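Local coordinates for protein ThreeFoil (Artificial gene, PDB 3PG0) that probably binds sugars, being a designed three-fold symmetric beta-trefoil of the ricin-type lectin family that also holds a sodium ion, at residues A33-K38 with E137-S142; A39-N44 with N52-S57; T47-N52 with I101-S106; R128-A133 with V147-Y152. All blocks are in the same frame, centred on the assembly; numbering follows the deposited sequence.

Contact 1 (A33-K38 with E137-S142); sequences ARHSGK and ENASTS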
loop_
_atom_site.group_PDB
_atom_site.type_symbol
_atom_site.label_atom_id
_atom_site.label_comp_id
_atom_site.label_asym_id
_atom_site.label_seq_id
_atom_site.Cartn_x
_atom_site.Cartn_y
_atom_site.Cartn_z
ATOM N N ALA A 33 3.339 -6.718 -5.601
ATOM C CA ALA A 33 4.123 -5.870 -6.500
ATOM C C ALA A 33 4.509 -6.637 -7.756
ATOM O O ALA A 33 4.910 -7.810 -7.698
ATOM C CB ALA A 33 5.362 -5.334 -5.795
ATOM N N ARG A 34 4.402 -5.965 -8.897
ATOM C CA ARG A 34 4.624 -6.625 -10.181
ATOM C C ARG A 34 6.054 -7.115 -10.336
ATOM O O ARG A 34 6.291 -8.201 -10.873
ATOM C CB ARG A 34 4.267 -5.671 -11.318
ATOM C CG ARG A 34 4.420 -6.277 -12.694
ATOM C CD ARG A 34 3.882 -5.359 -13.782
ATOM N NE ARG A 34 3.979 -6.018 -15.086
ATOM C CZ ARG A 34 3.488 -5.525 -16.220
ATOM N NH1 ARG A 34 2.860 -4.360 -16.226
ATOM N NH2 ARG A 34 3.621 -6.204 -17.355
ATOM N N HIS A 35 7.010 -6.319 -9.872
ATOM C CA HIS A 35 8.412 -6.679 -10.073
ATOM C C HIS A 35 8.823 -7.874 -9.219
ATOM O O HIS A 35 9.560 -8.734 -9.675
ATOM C CB HIS A 35 9.334 -5.471 -9.814
ATOM C CG HIS A 35 9.494 -5.131 -8.361
ATOM N ND1 HIS A 35 8.421 -4.914 -7.521
ATOM C CD2 HIS A 35 10.605 -4.988 -7.598
ATOM C CE1 HIS A 35 8.865 -4.637 -6.306
ATOM N NE2 HIS A 35 10.188 -4.674 -6.329
ATOM N N SER A 36 8.325 -7.944 -7.988
ATOM C CA SER A 36 8.876 -8.890 -7.020
ATOM C C SER A 36 7.958 -10.067 -6.755
ATOM O O SER A 36 8.415 -11.133 -6.321
ATOM C CB SER A 36 9.137 -8.188 -5.691
ATOM O OG SER A 36 7.902 -7.776 -5.121
ATOM N N GLY A 37 6.663 -9.873 -7.000
ATOM C CA GLY A 37 5.666 -10.884 -6.687
ATOM C C GLY A 37 5.456 -11.024 -5.184
ATOM O O GLY A 37 4.807 -11.971 -4.710
ATOM N N LYS A 38 5.977 -10.055 -4.438
ATOM C CA LYS A 38 5.856 -10.045 -2.986
ATOM C C LYS A 38 4.788 -9.050 -2.510
ATOM O O LYS A 38 4.431 -8.111 -3.230
ATOM C CB LYS A 38 7.218 -9.777 -2.346
ATOM C CG LYS A 38 8.240 -10.876 -2.710
ATOM C CD LYS A 38 9.573 -10.685 -2.019
ATOM C CE LYS A 38 10.527 -11.809 -2.397
ATOM N NZ LYS A 38 11.818 -11.696 -1.678
ATOM N N GLU A 137 10.761 0.570 -2.668
ATOM C CA GLU A 137 11.997 1.348 -2.791
ATOM C C GLU A 137 13.085 0.706 -3.654
ATOM O O GLU A 137 13.511 -0.428 -3.412
ATOM C CB GLU A 137 12.556 1.670 -1.410
ATOM C CG GLU A 137 13.846 2.465 -1.487
ATOM C CD GLU A 137 14.403 2.861 -0.125
ATOM O OE1 GLU A 137 14.040 2.244 0.903
ATOM O OE2 GLU A 137 15.214 3.805 -0.087
ATOM N N ASN A 138 13.544 1.469 -4.641
ATOM C CA ASN A 138 14.626 1.062 -5.542
ATOM C C ASN A 138 14.362 -0.228 -6.326
ATOM O O ASN A 138 15.290 -0.830 -6.868
ATOM C CB ASN A 138 15.972 0.990 -4.784
ATOM C CG ASN A 138 16.413 2.352 -4.243
ATOM O OD1 ASN A 138 15.957 3.398 -4.719
ATOM N ND2 ASN A 138 17.313 2.343 -3.263
ATOM N N ALA A 139 13.094 -0.637 -6.400
ATOM C CA ALA A 139 12.715 -1.888 -7.055
ATOM C C ALA A 139 13.464 -3.086 -6.482
ATOM O O ALA A 139 13.768 -4.043 -7.197
ATOM C CB ALA A 139 12.918 -1.798 -8.583
ATOM N N SER A 140 13.758 -3.029 -5.187
ATOM C CA SER A 140 14.317 -4.182 -4.491
ATOM C C SER A 140 13.309 -5.314 -4.513
ATOM O O SER A 140 12.113 -5.078 -4.348
ATOM C CB SER A 140 14.624 -3.825 -3.034
ATOM O OG SER A 140 14.986 -4.998 -2.307
ATOM N N THR A 141 13.785 -6.547 -4.681
ATOM C CA THR A 141 12.902 -7.704 -4.619
ATOM C C THR A 141 13.085 -8.442 -3.288
ATOM O O THR A 141 12.551 -9.530 -3.096
ATOM C CB THR A 141 13.152 -8.663 -5.793
ATOM O OG1 THR A 141 14.539 -9.049 -5.807
ATOM C CG2 THR A 141 12.785 -7.982 -7.114
ATOM N N SER A 142 13.825 -7.831 -2.366
ATOM C CA SER A 142 14.115 -8.465 -1.080
ATOM C C SER A 142 12.950 -8.407 -0.105
ATOM O O SER A 142 12.222 -7.422 -0.054
ATOM C CB SER A 142 15.329 -7.795 -0.432
ATOM O OG SER A 142 16.477 -7.962 -1.240
#
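His-35 and Ser-140 join two surface loops of this beta-trefoil, one following strand 28-33 and the other following strand 133-136. The imidazole NE2 donates to Ser-140 O at 2.8 Å with an N-H...O angle of 150°, reaching the oxygen from well above the carbonyl plane. The same ring edge continues onto the neighbouring peptide, where CD2 lies 3.3 Å from Ala-139 O, so two successive carbonyl oxygens line one side of the imidazole. Thr-141 adds an apolar touch: its CG2 reaches His-35 CD2 at 3.7 Å and also packs against Ser-36 CB. In one of its two conformers the extended side chain of Lys-38 brings NZ to Thr-141 O at 2.7 Å, in the carbonyl plane, so this bond is less certain.

The ring's placement follows from its first torsion. With chi1 at 74°, CG sits between the backbone N and the carbonyl carbon, folding the imidazole back until Ser-36 CB stands over the middle of the ring, 3.6 Å above its plane. Behind this first shell, Gln-55 of strand 53-56 ties both loops together: its OE1 bonds Ser-36 OG, while its NE2 bonds the carbonyl oxygens of Ser-140 and Ser-142. Ser-140 O therefore accepts from both a histidine and an amide.

Each loop is also shaped by its own ST turn. Ser-36 OG accepts from Lys-38 N at 3.1 Å, and Ser-140 OG accepts from Ser-142 N at 3.1 Å with an angle of 162° at the hydrogen.

Contact 2 (A39-N44 with N52-S57); sequences ALDVEN and NVIQYS. With NA (sodium ion), chain G; BTB (2-[bis-(2-hydroxy-ethyl)-amino]-2-hydroxymethyl-propane-1,3-diol), chain D.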
loop_
_atom_site.group_PDB
_atom_site.type_symbol
_atom_site.label_atom_id
_atom_site.label_comp_id
_atom_site.label_asym_id
_atom_site.label_seq_id
_atom_site.Cartn_x
_atom_site.Cartn_y
_atom_site.Cartn_z
ATOM N N ALA A 39 4.283 -9.273 -1.303
ATOM C CA ALA A 39 3.049 -8.658 -0.843
ATOM C C ALA A 39 3.242 -7.432 0.041
ATOM O O ALA A 39 4.227 -7.320 0.775
ATOM C CB ALA A 39 2.199 -9.720 -0.092
ATOM N N LEU A 40 2.271 -6.529 -0.029
ATOM C CA LEU A 40 2.181 -5.401 0.880
ATOM C C LEU A 40 1.925 -5.907 2.299
ATOM O O LEU A 40 0.947 -6.619 2.551
ATOM C CB LEU A 40 1.054 -4.478 0.421
ATOM C CG LEU A 40 0.977 -3.089 1.052
ATOM C CD1 LEU A 40 2.170 -2.240 0.603
ATOM C CD2 LEU A 40 -0.346 -2.438 0.646
ATOM N N ASP A 41 2.795 -5.517 3.228
ATOM C CA ASP A 41 2.914 -6.204 4.504
ATOM C C ASP A 41 3.140 -5.205 5.645
ATOM O O ASP A 41 3.989 -4.322 5.537
ATOM C CB ASP A 41 4.092 -7.184 4.365
ATOM C CG ASP A 41 4.402 -7.953 5.642
ATOM O OD1 ASP A 41 4.677 -7.331 6.695
ATOM O OD2 ASP A 41 4.419 -9.194 5.574
ATOM N N VAL A 42 2.373 -5.333 6.734
ATOM C CA VAL A 42 2.672 -4.529 7.926
ATOM C C VAL A 42 3.682 -5.278 8.792
ATOM O O VAL A 42 3.411 -6.378 9.289
ATOM C CB VAL A 42 1.432 -4.206 8.769
ATOM C CG1 VAL A 42 1.836 -3.370 9.991
ATOM C CG2 VAL A 42 0.386 -3.458 7.928
ATOM N N GLU A 43 4.831 -4.645 8.981
ATOM C CA GLU A 43 6.033 -5.296 9.481
ATOM C C GLU A 43 5.832 -6.026 10.810
ATOM O O GLU A 43 5.444 -5.423 11.821
ATOM C CB GLU A 43 7.164 -4.274 9.593
ATOM C CG GLU A 43 8.489 -4.884 9.988
ATOM C CD GLU A 43 9.619 -3.892 9.877
ATOM O OE1 GLU A 43 9.428 -2.726 10.284
ATOM O OE2 GLU A 43 10.694 -4.279 9.377
ATOM N N ASN A 44 6.092 -7.332 10.781
ATOM C CA ASN A 44 6.063 -8.181 11.970
ATOM C C ASN A 44 4.705 -8.229 12.667
ATOM O O ASN A 44 4.609 -8.555 13.859
ATOM C CB ASN A 44 7.177 -7.788 12.939
ATOM C CG ASN A 44 8.563 -8.018 12.344
ATOM O OD1 ASN A 44 8.777 -8.977 11.596
ATOM N ND2 ASN A 44 9.502 -7.135 12.660
ATOM N N ASN A 52 5.714 0.051 10.343
ATOM C CA ASN A 52 6.163 0.262 8.971
ATOM C C ASN A 52 5.478 -0.688 8.003
ATOM O O ASN A 52 5.191 -1.829 8.351
ATOM C CB ASN A 52 7.670 0.070 8.875
ATOM C CG ASN A 52 8.249 0.688 7.611
ATOM O OD1 ASN A 52 7.695 1.636 7.077
ATOM N ND2 ASN A 52 9.335 0.126 7.108
ATOM N N VAL A 53 5.241 -0.215 6.783
ATOM C CA VAL A 53 4.708 -1.065 5.719
ATOM C C VAL A 53 5.845 -1.396 4.760
ATOM O O VAL A 53 6.600 -0.517 4.332
ATOM C CB VAL A 53 3.529 -0.385 4.988
ATOM C CG1 VAL A 53 3.145 -1.172 3.720
ATOM C CG2 VAL A 53 2.347 -0.254 5.946
ATOM N N ILE A 54 5.965 -2.678 4.439
ATOM C CA ILE A 54 7.099 -3.200 3.686
ATOM C C ILE A 54 6.575 -4.156 2.632
ATOM O O ILE A 54 5.372 -4.359 2.495
ATOM C CB ILE A 54 8.071 -3.976 4.597
ATOM C CG1 ILE A 54 7.338 -5.133 5.306
ATOM C CG2 ILE A 54 8.712 -3.038 5.620
ATOM C CD1 ILE A 54 8.259 -6.015 6.161
ATOM N N GLN A 55 7.490 -4.740 1.876
ATOM C CA GLN A 55 7.155 -5.837 0.986
ATOM C C GLN A 55 7.676 -7.128 1.603
ATOM O O GLN A 55 8.734 -7.138 2.223
ATOM C CB GLN A 55 7.759 -5.580 -0.392
ATOM C CG GLN A 55 8.543 -6.711 -0.964
ATOM C CD GLN A 55 9.220 -6.339 -2.265
ATOM O OE1 GLN A 55 8.560 -5.988 -3.260
ATOM N NE2 GLN A 55 10.549 -6.412 -2.272
ATOM N N TYR A 56 6.917 -8.206 1.482
ATOM C CA TYR A 56 7.358 -9.471 2.056
ATOM C C TYR A 56 6.682 -10.641 1.352
ATOM O O TYR A 56 5.530 -10.546 0.931
ATOM C CB TYR A 56 7.079 -9.511 3.570
ATOM C CG TYR A 56 8.022 -10.399 4.366
ATOM C CD1 TYR A 56 9.170 -9.871 4.948
ATOM C CD2 TYR A 56 7.745 -11.744 4.561
ATOM C CE1 TYR A 56 10.031 -10.676 5.684
ATOM C CE2 TYR A 56 8.594 -12.546 5.294
ATOM C CZ TYR A 56 9.733 -12.012 5.848
ATOM O OH TYR A 56 10.579 -12.824 6.578
ATOM N N SER A 57 7.405 -11.749 1.220
ATOM C CA SER A 57 6.815 -12.951 0.648
ATOM C C SER A 57 5.469 -13.259 1.312
ATOM O O SER A 57 5.355 -13.230 2.539
ATOM C CB SER A 57 7.755 -14.136 0.839
ATOM O OG SER A 57 8.918 -13.973 0.056
HETATM NA NA NA G . 7.324 1.897 4.628
HETATM C C1 BTB D . 8.196 -13.134 9.599
HETATM O O1 BTB D . 8.273 -14.092 8.634
HETATM C C2 BTB D . 6.774 -12.571 9.666
HETATM C C3 BTB D . 5.783 -13.702 9.594
HETATM O O3 BTB D . 5.692 -14.336 10.791
HETATM C C4 BTB D . 6.651 -11.846 10.948
HETATM O O4 BTB D . 5.293 -11.418 11.151
HETATM N N BTB D . 6.546 -11.607 8.502
HETATM C C5 BTB D . 7.540 -10.531 8.582
HETATM C C6 BTB D . 7.079 -9.389 7.745
HETATM O O6 BTB D . 6.049 -8.644 8.412
HETATM C C7 BTB D . 5.233 -11.049 8.594
HETATM C C8 BTB D . 4.452 -11.132 7.302
HETATM O O8 BTB D . 4.438 -12.441 6.873
HETATM O O HOH W 1 7.642 -1.214 12.064
HETATM O O HOH W 2 11.308 -1.633 8.027
#
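The carbonyl oxygen of Asp-41 takes a hydrogen bond from Ile-54 N of strand 53-56, at 2.8 Å with an N-H...O angle of 170°, and a CA-H...O contact from Val-53, whose CA is 3.3 Å away. This is the centre of an antiparallel hairpin in the trefoil. Asp-41 with Ile-54 and Ala-39 with Tyr-56 are hydrogen-bonded pairs, and Leu-40 with Gln-55 and Val-42 with Val-53 are non-hydrogen-bonded. Glu-43 N extends the ladder to Asn-52 O at 2.9 Å.

On the face of Leu-40 and Val-53, Leu-40 CD1 presses on Val-53 CG1 at a tight 3.4 Å. On the face of Asp-41 and Tyr-56, with Asp-41 CG anti to the backbone N (chi1 177°), OD2 comes to 3.3 Å from Tyr-56 CB, and Gln-64 holds that oxygen. A buffer molecule lies over one face of the Tyr-56 ring. Water joins Glu-43 OE1 to Asn-52 N.

Asn-52 OD1 and Val-53 O each bind sodium at 2.5 Å, and Asn-99, Val-100, Asn-146 and Val-147 complete the site. Six neutral oxygens probably stabilise the ion by ion-dipole attraction, leaving the site with its positive charge.

Contact 3 (T47-N52 with I101-S106); sequences TSDGAN and IQYSYS. With NA (sodium ion), chain G.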
loop_
_atom_site.group_PDB
_atom_site.type_symbol
_atom_site.label_atom_id
_atom_site.label_comp_id
_atom_site.label_asym_id
_atom_site.label_seq_id
_atom_site.Cartn_x
_atom_site.Cartn_y
_atom_site.Cartn_z
ATOM N N THR A 47 0.425 -4.179 15.511
ATOM C CA THR A 47 -0.829 -3.429 15.380
ATOM C C THR A 47 -0.632 -1.938 15.671
ATOM O O THR A 47 -1.599 -1.161 15.668
ATOM C CB THR A 47 -1.948 -3.991 16.300
ATOM O OG1 THR A 47 -1.649 -3.709 17.677
ATOM C CG2 THR A 47 -2.127 -5.495 16.094
ATOM N N SER A 48 0.610 -1.529 15.918
ATOM C CA SER A 48 0.884 -0.163 16.386
ATOM C C SER A 48 0.610 0.941 15.366
ATOM O O SER A 48 0.917 0.796 14.176
ATOM C CB SER A 48 2.352 -0.023 16.806
ATOM O OG SER A 48 2.655 -0.845 17.919
ATOM N N ASP A 49 0.092 2.064 15.852
ATOM C CA ASP A 49 0.175 3.295 15.081
ATOM C C ASP A 49 1.637 3.525 14.730
ATOM O O ASP A 49 2.507 3.523 15.613
ATOM C CB ASP A 49 -0.338 4.477 15.897
ATOM C CG ASP A 49 -1.838 4.476 16.034
ATOM O OD1 ASP A 49 -2.515 3.992 15.106
ATOM O OD2 ASP A 49 -2.339 4.989 17.055
ATOM N N GLY A 50 1.905 3.718 13.441
ATOM C CA GLY A 50 3.245 4.001 12.962
ATOM C C GLY A 50 4.061 2.787 12.531
ATOM O O GLY A 50 5.199 2.947 12.060
ATOM N N ALA A 51 3.512 1.582 12.682
ATOM C CA ALA A 51 4.238 0.390 12.229
ATOM C C ALA A 51 4.539 0.517 10.747
ATOM O O ALA A 51 3.728 1.033 9.983
ATOM C CB ALA A 51 3.436 -0.875 12.494
ATOM N N ASN A 52 5.714 0.051 10.343
ATOM C CA ASN A 52 6.163 0.262 8.971
ATOM C C ASN A 52 5.478 -0.688 8.003
ATOM O O ASN A 52 5.191 -1.829 8.351
ATOM C CB ASN A 52 7.670 0.070 8.875
ATOM C CG ASN A 52 8.249 0.688 7.611
ATOM O OD1 ASN A 52 7.695 1.636 7.077
ATOM N ND2 ASN A 52 9.335 0.126 7.108
ATOM N N ILE A 101 3.264 3.821 6.066
ATOM C CA ILE A 101 3.134 3.147 7.356
ATOM C C ILE A 101 1.674 2.741 7.543
ATOM O O ILE A 101 0.860 2.919 6.643
ATOM C CB ILE A 101 3.521 4.094 8.511
ATOM C CG1 ILE A 101 2.652 5.353 8.465
ATOM C CG2 ILE A 101 4.986 4.492 8.402
ATOM C CD1 ILE A 101 2.892 6.318 9.636
ATOM N N GLN A 102 1.345 2.180 8.701
ATOM C CA GLN A 102 -0.058 2.026 9.064
ATOM C C GLN A 102 -0.353 2.980 10.210
ATOM O O GLN A 102 0.517 3.265 11.030
ATOM C CB GLN A 102 -0.376 0.580 9.464
ATOM C CG GLN A 102 -0.313 0.347 10.944
ATOM C CD GLN A 102 -0.601 -1.082 11.382
ATOM O OE1 GLN A 102 -1.270 -1.861 10.693
ATOM N NE2 GLN A 102 -0.082 -1.425 12.545
ATOM N N TYR A 103 -1.570 3.498 10.253
ATOM C CA TYR A 103 -1.951 4.394 11.339
ATOM C C TYR A 103 -3.454 4.360 11.467
ATOM O O TYR A 103 -4.157 4.153 10.473
ATOM C CB TYR A 103 -1.486 5.837 11.052
ATOM C CG TYR A 103 -1.106 6.605 12.308
ATOM C CD1 TYR A 103 0.221 6.663 12.723
ATOM C CD2 TYR A 103 -2.070 7.246 13.092
ATOM C CE1 TYR A 103 0.588 7.337 13.870
ATOM C CE2 TYR A 103 -1.702 7.932 14.252
ATOM C CZ TYR A 103 -0.367 7.971 14.626
ATOM O OH TYR A 103 0.042 8.633 15.771
ATOM N N SER A 104 -3.956 4.555 12.683
ATOM C CA SER A 104 -5.393 4.655 12.875
ATOM C C SER A 104 -5.975 5.646 11.876
ATOM O O SER A 104 -5.402 6.717 11.645
ATOM C CB SER A 104 -5.705 5.099 14.302
ATOM O OG SER A 104 -5.259 4.125 15.223
ATOM N N TYR A 105 -7.106 5.280 11.279
ATOM C CA TYR A 105 -7.735 6.120 10.269
ATOM C C TYR A 105 -8.407 7.331 10.906
ATOM O O TYR A 105 -9.180 7.197 11.866
ATOM C CB TYR A 105 -8.774 5.325 9.474
ATOM C CG TYR A 105 -9.288 6.057 8.249
ATOM C CD1 TYR A 105 -8.473 6.250 7.146
ATOM C CD2 TYR A 105 -10.594 6.547 8.192
ATOM C CE1 TYR A 105 -8.927 6.904 6.029
ATOM C CE2 TYR A 105 -11.060 7.211 7.064
ATOM C CZ TYR A 105 -10.214 7.388 5.986
ATOM O OH TYR A 105 -10.654 8.045 4.855
ATOM N N SER A 106 -8.118 8.509 10.366
ATOM C CA SER A 106 -8.777 9.735 10.807
ATOM C C SER A 106 -9.350 10.526 9.636
ATOM O O SER A 106 -9.788 11.663 9.810
ATOM C CB SER A 106 -7.829 10.606 11.630
ATOM O OG SER A 106 -6.690 10.981 10.875
HETATM NA NA NA G . 7.324 1.897 4.628
HETATM O O HOH W 3 -1.848 7.418 18.324
#
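Gln-102 and Ser-48 mark the tight part of this contact, where the loop before strand 53-56 lies against strand 100-103 of the beta-trefoil. The extended Gln-102 chain carries NE2 to Ser-48 O at 2.9 Å, with an N-H...O angle of 161°. It comes from above the carbonyl plane, and Ala-51 N, at 3.1 Å from Ser-48 O, comes from the opposite face as the closing bond of the type II turn from Ser-48 to Ala-51. Two donors thus grip one oxygen and fix the turn against the strand. The backbones then bond directly: Gly-50 N reaches Gln-102 O at 2.8 Å, and Gln-102 N reaches Ala-51 O at 2.9 Å. Gln-102 itself is buried, and Ser-83 OG takes its OE1.

The outer side is more open. There Asp-49 lies across the ring of the exposed Tyr-103, its CB 3.7 Å from the centroid and 16° off the ring normal, a CH-pi contact. The carboxylate runs on over that face almost flat, its plane 11° from the ring's. Asp-49 OD1 accepts a hydrogen bond from Ser-104 N at 2.9 Å on its syn side, out of plane; the Ser-104 hydroxyl adds a second in one of its two conformers, less certainly. Asp-49 OD2 accepts a hydrogen bond from a water at 2.8 Å, which reaches Tyr-103 OH weakly.

Within the fold, Ala-51 and Gln-102 both pack on Val-42 of strand 39-42, while Ile-101 and Tyr-103 touch Asp-88 of strand 86-89. The contact therefore joins the hairpin 39-42/53-56 to the hairpin 86-89/100-103.

Contact 4 (R128-A133 with V147-Y152); sequences RHSGKA and VIQYSY. With NA (sodium ion), chain G.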
loop_
_atom_site.group_PDB
_atom_site.type_symbol
_atom_site.label_atom_id
_atom_site.label_comp_id
_atom_site.label_asym_id
_atom_site.label_seq_id
_atom_site.Cartn_x
_atom_site.Cartn_y
_atom_site.Cartn_z
ATOM N N ARG A 128 -3.923 10.528 -2.066
ATOM C CA ARG A 128 -4.753 11.679 -2.381
ATOM C C ARG A 128 -4.028 13.008 -2.146
ATOM O O ARG A 128 -4.110 13.929 -2.965
ATOM C CB ARG A 128 -6.078 11.615 -1.601
ATOM C CG ARG A 128 -7.050 12.748 -1.938
ATOM C CD ARG A 128 -8.430 12.511 -1.334
ATOM N NE ARG A 128 -9.359 13.542 -1.787
ATOM C CZ ARG A 128 -10.680 13.422 -1.741
ATOM N NH1 ARG A 128 -11.233 12.313 -1.257
ATOM N NH2 ARG A 128 -11.450 14.409 -2.178
ATOM N N HIS A 129 -3.306 13.107 -1.039
ATOM C CA HIS A 129 -2.666 14.378 -0.679
ATOM C C HIS A 129 -1.488 14.746 -1.585
ATOM O O HIS A 129 -1.261 15.923 -1.871
ATOM C CB HIS A 129 -2.215 14.363 0.788
ATOM C CG HIS A 129 -0.997 13.531 1.038
ATOM N ND1 HIS A 129 -0.918 12.202 0.680
ATOM C CD2 HIS A 129 0.191 13.837 1.614
ATOM C CE1 HIS A 129 0.273 11.729 1.013
ATOM N NE2 HIS A 129 0.963 12.701 1.585
ATOM N N SER A 130 -0.749 13.741 -2.047
ATOM C CA SER A 130 0.538 13.980 -2.682
ATOM C C SER A 130 0.559 13.706 -4.176
ATOM O O SER A 130 1.447 14.176 -4.879
ATOM C CB SER A 130 1.584 13.082 -2.033
ATOM O OG SER A 130 1.300 11.730 -2.337
ATOM N N GLY A 131 -0.395 12.916 -4.656
ATOM C CA GLY A 131 -0.408 12.508 -6.052
ATOM C C GLY A 131 0.723 11.543 -6.393
ATOM O O GLY A 131 1.017 11.327 -7.571
ATOM N N LYS A 132 1.308 10.944 -5.353
ATOM C CA LYS A 132 2.447 10.024 -5.463
ATOM C C LYS A 132 2.003 8.571 -5.328
ATOM O O LYS A 132 1.084 8.271 -4.560
ATOM C CB LYS A 132 3.454 10.316 -4.348
ATOM C CG LYS A 132 3.860 11.765 -4.226
ATOM C CD LYS A 132 4.795 12.131 -5.332
ATOM C CE LYS A 132 5.411 13.502 -5.107
ATOM N NZ LYS A 132 6.390 13.797 -6.185
ATOM N N ALA A 133 2.683 7.665 -6.036
ATOM C CA ALA A 133 2.269 6.256 -6.100
ATOM C C ALA A 133 2.969 5.337 -5.101
ATOM O O ALA A 133 4.125 5.551 -4.747
ATOM C CB ALA A 133 2.497 5.722 -7.508
ATOM N N VAL A 147 8.326 0.132 1.669
ATOM C CA VAL A 147 7.308 0.672 0.783
ATOM C C VAL A 147 7.167 2.162 1.085
ATOM O O VAL A 147 7.097 2.568 2.240
ATOM C CB VAL A 147 5.966 -0.071 0.949
ATOM C CG1 VAL A 147 4.852 0.653 0.203
ATOM C CG2 VAL A 147 6.115 -1.497 0.389
ATOM N N ILE A 148 7.178 2.965 0.030
ATOM C CA ILE A 148 7.184 4.422 0.124
ATOM C C ILE A 148 6.192 4.969 -0.902
ATOM O O ILE A 148 5.496 4.194 -1.567
ATOM C CB ILE A 148 8.595 4.959 -0.205
ATOM C CG1 ILE A 148 9.051 4.450 -1.588
ATOM C CG2 ILE A 148 9.583 4.515 0.869
ATOM C CD1 ILE A 148 10.395 4.998 -2.064
ATOM N N GLN A 149 6.117 6.298 -1.029
ATOM C CA GLN A 149 5.428 6.900 -2.174
ATOM C C GLN A 149 6.466 7.526 -3.105
ATOM O O GLN A 149 7.535 7.943 -2.665
ATOM C CB GLN A 149 4.397 7.966 -1.741
ATOM C CG GLN A 149 5.041 9.242 -1.225
ATOM C CD GLN A 149 4.037 10.314 -0.877
ATOM O OE1 GLN A 149 2.813 10.089 -0.886
ATOM N NE2 GLN A 149 4.549 11.504 -0.565
ATOM N N TYR A 150 6.162 7.574 -4.397
ATOM C CA TYR A 150 7.047 8.215 -5.372
ATOM C C TYR A 150 6.234 8.491 -6.623
ATOM O O TYR A 150 5.334 7.721 -6.950
ATOM C CB TYR A 150 8.235 7.279 -5.688
ATOM C CG TYR A 150 9.475 8.008 -6.149
ATOM C CD1 TYR A 150 9.546 8.560 -7.428
ATOM C CD2 TYR A 150 10.562 8.153 -5.309
ATOM C CE1 TYR A 150 10.668 9.240 -7.845
ATOM C CE2 TYR A 150 11.703 8.836 -5.723
ATOM C CZ TYR A 150 11.741 9.378 -6.987
ATOM O OH TYR A 150 12.862 10.064 -7.406
ATOM N N SER A 151 6.542 9.575 -7.337
ATOM C CA SER A 151 5.843 9.845 -8.587
ATOM C C SER A 151 5.792 8.602 -9.466
ATOM O O SER A 151 6.793 7.906 -9.622
ATOM C CB SER A 151 6.520 10.986 -9.353
ATOM O OG SER A 151 6.368 12.204 -8.659
ATOM N N TYR A 152 4.627 8.327 -10.041
ATOM C CA TYR A 152 4.498 7.192 -10.950
ATOM C C TYR A 152 5.265 7.447 -12.250
ATOM O O TYR A 152 5.069 8.477 -12.925
ATOM C CB TYR A 152 3.029 6.901 -11.279
ATOM C CG TYR A 152 2.860 5.613 -12.053
ATOM C CD1 TYR A 152 2.932 4.379 -11.411
ATOM C CD2 TYR A 152 2.663 5.628 -13.429
ATOM C CE1 TYR A 152 2.790 3.197 -12.118
ATOM C CE2 TYR A 152 2.521 4.453 -14.144
ATOM C CZ TYR A 152 2.579 3.247 -13.492
ATOM O OH TYR A 152 2.438 2.083 -14.216
HETATM NA NA NA G . 7.324 1.897 4.628
HETATM O O HOH W 4 2.117 9.622 -9.388
#
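Gln-149 and Lys-132 lie against each other where the loop after strand 123-127 meets strand 147-150 of the trefoil. From CB outward, the glutamine first touches Lys-132: its CB lies 3.6 Å from Lys-132 CB. CG follows the same methylene, and Gln-149 CD comes to 3.5 Å from Lys-132 CB, so the amide carbon rests on the start of the lysine chain. At the tip, Gln-149 OE1 accepts the Ser-130 hydroxyl at 2.7 Å, the donor standing above the amide's C=O plane. Beyond these segments, NE2 donates to Ser-95 O. Both ends of this buried amide are hydrogen-bonded, which would hold its rotation.

Ser-130 OG does double duty. While donating to Gln-149 it accepts from Lys-132 N at 3.1 Å, an ST turn that shapes the loop. The lysine chain bends at chi2 (-75°), bringing NZ to Ser-151 OG and to a salt bridge with Asp-96; lysine and serine each have two conformers, so these bonds are less certain.

The backbones meet through Ala-133 and Tyr-150, a hydrogen-bonded antiparallel pair with Ala-133 N 2.8 Å from Tyr-150 O. A water links Gly-131 O to Tyr-152 N alongside.

Within the fold, this pair belongs to the hairpin of strands 133-136 and 147-150. Gln-149 packs on Val-89 of strand 86-89 and Ala-127 of strand 123-127, and Tyr-152 touches Lys-124 of the latter strand.

Overall arrangement
Contacts 2, 3 and 4 meet at the sodium ion: contact 2 supplies Asn-52 and Val-53, contact 3 shares Asn-52, and contact 4 brings Val-147. Contact 1 stands off it, the Ser-140 side chain about 12 Å away. Contacts 2 and 4, with centres about 17 Å apart, meet beside the ion through Val-53 O and Val-147 N, 3.2 Å apart and probably hydrogen-bonded. Contacts 1 and 2, about 11 Å apart at their centres, join through Gln-55, whose OE1 lies 2.7 Å from Ser-36 OG. Gln-149 in contact 4 repeats that serine-glutamine pairing with Ser-130, as expected of the three-fold design. Contacts 1 and 3 lie on opposite sides of the chain's centre, nearest atoms about 8 Å apart.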